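Cap5O (Staphylococcus aureus, PDB 3OJO) is a UDP-N-acetyl-mannosamine dehydrogenase of capsular polysaccharide biosynthesis that binds NAD in a Rossmann-type domain. Local coordinates at residues T26-A31 with Q63-E68; N316-F321 with E342-E347. All blocks are in the same frame, centred on the assembly; numbering follows the deposited sequence.

In the fold
From the N terminus, the chain first forms strand 13-17 and helix 23-32. It then runs through strand 36-40 and helix 44-51 before helix 62-71 returns to helix 23-32. There interaction 1 joins segments 26-31 and 63-68 and closes a loop of 31 residues in the NAD-binding domain. The chain next completes that domain's sheet and passes through the long helices 208-238 and 286-312. Interaction 2 follows in the UDP-binding domain, where 20 residues separate segments 316-321 and 342-347. The two loops neither nest nor cross. The centres of interactions 1 and 2 lie about 42 Å apart, on opposite sides of the chain's centre. Interaction 1 joins two helices, and interaction 2 joins a helix to a sheet.

Interaction 1. Residues T26-A31 with Q63-E68; sequences TSIMFA and QEVYEE
I28 reaches from helix 23-32 to two neighbouring residues of helix 62-71, V65 and Y66. The contact across the two segments is apolar, with no hydrogen bond. It buries 139 Å² in all. The closest CA atoms are those of I28 and Y66, 6.2 Å apart.

The aliphatic part is methyl against methyl. I28 CG2 lies 3.7 Å from V65 CG1, and V65 CB is a little farther off. V65 presents this methyl because CG1 stands opposite the backbone N about the first torsion (chi1 -167°).

The aliphatic-aromatic part uses the other branch of I28. This branch is extended, with CD1 trans to CA (chi2 165°), and it runs at about a right angle to the tyrosine side chain. I28 CD1 sits 3.7 Å from Y66 CD1 and 3.8 Å from Y66 CB, so it rests at the root of the ring. I28 CG1 backs it up at 3.9 Å from Y66 CD1. The methyl meets the ring obliquely.

Both helices belong to the Rossmann-type NAD-binding domain. Helix 23-32 follows strand 13-17 and a glycine-rich turn that fits the GxGxxG pattern (G18, G20, G23). Helix 62-71 leads into strand 75-78, an outermost strand of the sheet. L75 of that strand touches both I28 and Y66. The bound NAD is about 12 Å from the I28 side chain.

Polar bonds lie outside the pair. Y66 OH is hydrogen-bonded to L50 O, which ties the far end of the buried tyrosine to helix 44-51. S27 OG bonds to G23 O within its own helix. Helix 169-175 adjoins the contact through L170, which touches V65 and M29.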
loop_
_atom_site.group_PDB
_atom_site.type_symbol
_atom_site.label_atom_id
_atom_site.label_comp_id
_atom_site.label_asym_id
_atom_site.label_seq_id
_atom_site.Cartn_x
_atom_site.Cartn_y
_atom_site.Cartn_z
ATOM N N THR B 26 8.250 31.625 1.379
ATOM C CA THR B 26 8.043 31.713 2.832
ATOM C C THR B 26 8.557 33.063 3.366
ATOM O O THR B 26 7.844 33.701 4.134
ATOM C CB THR B 26 8.665 30.488 3.532
ATOM O OG1 THR B 26 8.028 29.301 3.041
ATOM C CG2 THR B 26 8.589 30.554 5.051
ATOM N N SER B 27 9.781 33.485 2.983
ATOM C CA SER B 27 10.340 34.785 3.376
ATOM C C SER B 27 9.417 35.894 2.871
ATOM O O SER B 27 9.076 36.799 3.625
ATOM C CB SER B 27 11.712 34.985 2.743
ATOM O OG SER B 27 12.555 33.885 3.016
ATOM N N ILE B 28 8.993 35.789 1.594
ATOM C CA ILE B 28 8.108 36.750 0.943
ATOM C C ILE B 28 6.774 36.861 1.711
ATOM O O ILE B 28 6.309 37.969 1.960
ATOM C CB ILE B 28 7.976 36.439 -0.593
ATOM C CG1 ILE B 28 9.253 36.872 -1.338
ATOM C CG2 ILE B 28 6.720 37.080 -1.233
ATOM C CD1 ILE B 28 9.402 36.305 -2.790
ATOM N N MET B 29 6.218 35.718 2.132
ATOM C CA MET B 29 4.970 35.597 2.866
ATOM C C MET B 29 4.957 36.285 4.248
ATOM O O MET B 29 4.020 37.030 4.544
ATOM C CB MET B 29 4.558 34.130 2.966
ATOM C CG MET B 29 3.112 33.947 3.362
ATOM S SD MET B 29 1.913 34.935 2.413
ATOM C CE MET B 29 1.458 33.829 1.227
ATOM N N PHE B 30 5.979 36.042 5.088
ATOM C CA PHE B 30 6.064 36.665 6.407
ATOM C C PHE B 30 6.279 38.182 6.301
ATOM O O PHE B 30 5.683 38.932 7.078
ATOM C CB PHE B 30 7.182 36.036 7.235
ATOM C CG PHE B 30 6.862 34.689 7.842
ATOM C CD1 PHE B 30 6.134 34.595 9.028
ATOM C CD2 PHE B 30 7.376 33.521 7.290
ATOM C CE1 PHE B 30 5.908 33.349 9.632
ATOM C CE2 PHE B 30 7.154 32.284 7.897
ATOM C CZ PHE B 30 6.417 32.205 9.058
ATOM N N ALA B 31 7.114 38.620 5.319
ATOM C CA ALA B 31 7.422 40.024 5.042
ATOM C C ALA B 31 6.187 40.777 4.539
ATOM O O ALA B 31 6.028 41.959 4.849
ATOM C CB ALA B 31 8.555 40.124 4.037
ATOM N N GLN B 63 7.045 37.401 -8.554
ATOM C CA GLN B 63 7.873 38.578 -8.878
ATOM C C GLN B 63 7.199 39.879 -8.426
ATOM O O GLN B 63 7.863 40.739 -7.844
ATOM C CB GLN B 63 8.160 38.619 -10.391
ATOM C CG GLN B 63 9.024 39.787 -10.861
ATOM C CD GLN B 63 10.410 39.794 -10.271
ATOM O OE1 GLN B 63 10.739 40.656 -9.458
ATOM N NE2 GLN B 63 11.250 38.843 -10.676
ATOM N N GLU B 64 5.864 39.987 -8.655
ATOM C CA GLU B 64 5.001 41.107 -8.286
ATOM C C GLU B 64 4.951 41.285 -6.775
ATOM O O GLU B 64 5.048 42.406 -6.291
ATOM C CB GLU B 64 3.590 40.790 -8.788
ATOM C CG GLU B 64 2.663 41.971 -9.011
ATOM C CD GLU B 64 1.447 41.631 -9.854
ATOM O OE1 GLU B 64 1.476 40.603 -10.575
ATOM O OE2 GLU B 64 0.453 42.388 -9.777
ATOM N N VAL B 65 4.798 40.174 -6.030
ATOM C CA VAL B 65 4.729 40.157 -4.561
ATOM C C VAL B 65 6.089 40.521 -3.999
ATOM O O VAL B 65 6.167 41.345 -3.080
ATOM C CB VAL B 65 4.212 38.805 -4.002
ATOM C CG1 VAL B 65 3.847 38.933 -2.528
ATOM C CG2 VAL B 65 3.014 38.296 -4.797
ATOM N N TYR B 66 7.168 39.933 -4.585
ATOM C CA TYR B 66 8.552 40.203 -4.202
ATOM C C TYR B 66 8.901 41.687 -4.366
ATOM O O TYR B 66 9.573 42.243 -3.500
ATOM C CB TYR B 66 9.520 39.345 -5.036
ATOM C CG TYR B 66 10.977 39.581 -4.691
ATOM C CD1 TYR B 66 11.455 39.350 -3.404
ATOM C CD2 TYR B 66 11.860 40.092 -5.633
ATOM C CE1 TYR B 66 12.777 39.601 -3.072
ATOM C CE2 TYR B 66 13.191 40.350 -5.308
ATOM C CZ TYR B 66 13.644 40.100 -4.027
ATOM O OH TYR B 66 14.952 40.321 -3.699
ATOM N N GLU B 67 8.450 42.316 -5.472
ATOM C CA GLU B 67 8.662 43.739 -5.763
ATOM C C GLU B 67 8.059 44.639 -4.687
ATOM O O GLU B 67 8.724 45.584 -4.275
ATOM C CB GLU B 67 8.125 44.114 -7.148
ATOM C CG GLU B 67 9.081 43.776 -8.283
ATOM C CD GLU B 67 8.535 43.823 -9.695
ATOM O OE1 GLU B 67 7.326 44.093 -9.877
ATOM O OE2 GLU B 67 9.332 43.588 -10.629
ATOM N N GLU B 68 6.844 44.316 -4.190
ATOM C CA GLU B 68 6.170 45.061 -3.111
ATOM C C GLU B 68 6.948 44.971 -1.796
ATOM O O GLU B 68 7.195 45.977 -1.140
ATOM C CB GLU B 68 4.746 44.512 -2.863
ATOM C CG GLU B 68 3.776 44.633 -4.028
ATOM C CD GLU B 68 2.356 44.235 -3.668
ATOM O OE1 GLU B 68 2.074 43.016 -3.590
ATOM O OE2 GLU B 68 1.528 45.149 -3.447
#

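Interaction 2. Residues N316-F321 with E342-E347; sequences NKVTVF and ELLNQE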
loop_
_atom_site.group_PDB
_atom_site.type_symbol
_atom_site.label_atom_id
_atom_site.label_comp_id
_atom_site.label_asym_id
_atom_site.label_seq_id
_atom_site.Cartn_x
_atom_site.Cartn_y
_atom_site.Cartn_z
ATOM N N ASN B 316 17.570 2.900 -35.319
ATOM C CA ASN B 316 18.232 2.965 -34.016
ATOM C C ASN B 316 17.677 4.121 -33.166
ATOM O O ASN B 316 17.869 4.133 -31.950
ATOM C CB ASN B 316 19.745 3.167 -34.218
ATOM C CG ASN B 316 20.532 1.900 -34.425
ATOM O OD1 ASN B 316 19.986 0.794 -34.574
ATOM N ND2 ASN B 316 21.849 2.028 -34.406
ATOM N N LYS B 317 17.013 5.098 -33.825
ATOM C CA LYS B 317 16.488 6.304 -33.205
ATOM C C LYS B 317 15.261 6.149 -32.313
ATOM O O LYS B 317 14.180 5.767 -32.778
ATOM C CB LYS B 317 16.331 7.454 -34.210
ATOM C CG LYS B 317 16.508 8.821 -33.556
ATOM C CD LYS B 317 15.904 9.940 -34.372
ATOM C CE LYS B 317 15.932 11.235 -33.604
ATOM N NZ LYS B 317 15.295 12.336 -34.363
ATOM N N VAL B 318 15.452 6.478 -31.015
ATOM C CA VAL B 318 14.419 6.503 -29.982
ATOM C C VAL B 318 14.336 7.927 -29.455
ATOM O O VAL B 318 15.352 8.476 -29.011
ATOM C CB VAL B 318 14.577 5.454 -28.835
ATOM C CG1 VAL B 318 15.880 5.634 -28.071
ATOM C CG2 VAL B 318 13.385 5.499 -27.874
ATOM N N THR B 319 13.135 8.530 -29.528
ATOM C CA THR B 319 12.907 9.874 -29.014
ATOM C C THR B 319 12.249 9.797 -27.639
ATOM O O THR B 319 11.105 9.367 -27.509
ATOM C CB THR B 319 12.115 10.744 -30.001
ATOM O OG1 THR B 319 12.756 10.711 -31.270
ATOM C CG2 THR B 319 11.992 12.184 -29.532
ATOM N N VAL B 320 12.982 10.219 -26.619
ATOM C CA VAL B 320 12.488 10.267 -25.245
ATOM C C VAL B 320 11.614 11.533 -25.103
ATOM O O VAL B 320 12.012 12.618 -25.535
ATOM C CB VAL B 320 13.669 10.197 -24.232
ATOM C CG1 VAL B 320 13.285 10.739 -22.858
ATOM C CG2 VAL B 320 14.217 8.778 -24.128
ATOM N N PHE B 321 10.410 11.362 -24.542
ATOM C CA PHE B 321 9.440 12.427 -24.281
ATOM C C PHE B 321 9.318 12.605 -22.757
ATOM O O PHE B 321 8.656 11.824 -22.080
ATOM C CB PHE B 321 8.084 12.080 -24.923
ATOM C CG PHE B 321 7.850 12.592 -26.322
ATOM C CD1 PHE B 321 6.565 12.877 -26.764
ATOM C CD2 PHE B 321 8.907 12.760 -27.209
ATOM C CE1 PHE B 321 6.338 13.332 -28.066
ATOM C CE2 PHE B 321 8.681 13.230 -28.512
ATOM C CZ PHE B 321 7.396 13.508 -28.930
ATOM N N GLU B 342 19.940 8.497 -20.279
ATOM C CA GLU B 342 21.357 8.304 -20.044
ATOM C C GLU B 342 21.784 6.837 -20.340
ATOM O O GLU B 342 22.866 6.626 -20.887
ATOM C CB GLU B 342 21.632 8.718 -18.585
ATOM C CG GLU B 342 23.030 8.501 -18.036
ATOM C CD GLU B 342 23.176 8.714 -16.535
ATOM O OE1 GLU B 342 22.154 8.980 -15.854
ATOM O OE2 GLU B 342 24.327 8.625 -16.043
ATOM N N LEU B 343 20.939 5.842 -19.968
ATOM C CA LEU B 343 21.165 4.406 -20.199
ATOM C C LEU B 343 21.030 4.120 -21.673
ATOM O O LEU B 343 21.818 3.349 -22.225
ATOM C CB LEU B 343 20.145 3.525 -19.429
ATOM C CG LEU B 343 20.404 3.267 -17.944
ATOM C CD1 LEU B 343 19.171 2.672 -17.285
ATOM C CD2 LEU B 343 21.626 2.388 -17.729
ATOM N N LEU B 344 20.029 4.731 -22.301
ATOM C CA LEU B 344 19.794 4.589 -23.727
ATOM C C LEU B 344 20.945 5.245 -24.513
ATOM O O LEU B 344 21.393 4.688 -25.522
ATOM C CB LEU B 344 18.434 5.193 -24.125
ATOM C CG LEU B 344 17.169 4.403 -23.815
ATOM C CD1 LEU B 344 15.979 5.072 -24.435
ATOM C CD2 LEU B 344 17.254 2.957 -24.296
ATOM N N ASN B 345 21.431 6.417 -24.040
ATOM C CA ASN B 345 22.545 7.146 -24.647
ATOM C C ASN B 345 23.817 6.300 -24.573
ATOM O O ASN B 345 24.510 6.173 -25.585
ATOM C CB ASN B 345 22.759 8.506 -23.972
ATOM C CG ASN B 345 23.606 9.457 -24.782
ATOM O OD1 ASN B 345 24.825 9.297 -24.911
ATOM N ND2 ASN B 345 22.972 10.466 -25.351
ATOM N N GLN B 346 24.100 5.701 -23.393
ATOM C CA GLN B 346 25.243 4.821 -23.162
ATOM C C GLN B 346 25.176 3.596 -24.085
ATOM O O GLN B 346 26.187 3.224 -24.688
ATOM C CB GLN B 346 25.283 4.386 -21.692
ATOM C CG GLN B 346 26.373 3.376 -21.406
ATOM C CD GLN B 346 27.074 3.586 -20.094
ATOM O OE1 GLN B 346 26.448 3.664 -19.033
ATOM N NE2 GLN B 346 28.394 3.629 -20.154
ATOM N N GLU B 347 23.958 3.033 -24.253
ATOM C CA GLU B 347 23.679 1.857 -25.066
ATOM C C GLU B 347 24.024 2.019 -26.549
ATOM O O GLU B 347 23.454 2.878 -27.230
ATOM C CB GLU B 347 22.214 1.404 -24.891
ATOM C CG GLU B 347 21.988 -0.078 -25.154
ATOM C CD GLU B 347 22.512 -1.018 -24.083
ATOM O OE1 GLU B 347 23.495 -1.748 -24.357
ATOM O OE2 GLU B 347 21.937 -1.029 -22.970
#
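L344 of helix 336-346 points toward strand 317-321 and meets two of its valines, V318 and V320. The contact is buried and wholly apolar, with 97 Å² covered in all. The CA atoms of V318 and L344, the nearest across the segments, are still 8.5 Å apart. Side chains therefore bridge the gap.

From its CB, the L344 side chain leaves the helix toward the strand. CB and CG have no strand atom within 4.2 Å. CG lies trans to the carbonyl carbon (chi1 -77°), and CD1 then continues the chain trans to CA (chi2 -173°). This extended shape carries one methyl out to the strand. L344 CD1 is 3.7 Å from V318 CG1 and 4.1 Å from V320 CG2. The single methyl thus touches both valines. The other methyl, CD2, has no strand atom within 4.2 Å.

The L344 side chain crosses that of V318 at about a right angle. V318 holds CG1 between its backbone N and carbonyl carbon (chi1 60°), which aims this methyl at the leucine. V320 offers CG2 from the same face of the sheet, two residues on. T319, between them, points the other way, and its OG1 is hydrogen-bonded to A371 O.

Other residues close in around the leucine. V303 and T306 of helix 286-312 touch it, as do V352 and L379 of the flanking strands. V318 also touches T306 and L379, so helix 286-312 shares this face of the sheet.

Strand 317-321, helix 336-346 and strand 351-355 form a beta-alpha-beta crossover. A helix packed by apolar side chains against the parallel strands it connects is characteristic of such a unit, here in the five-stranded parallel sheet of the UDP-binding domain.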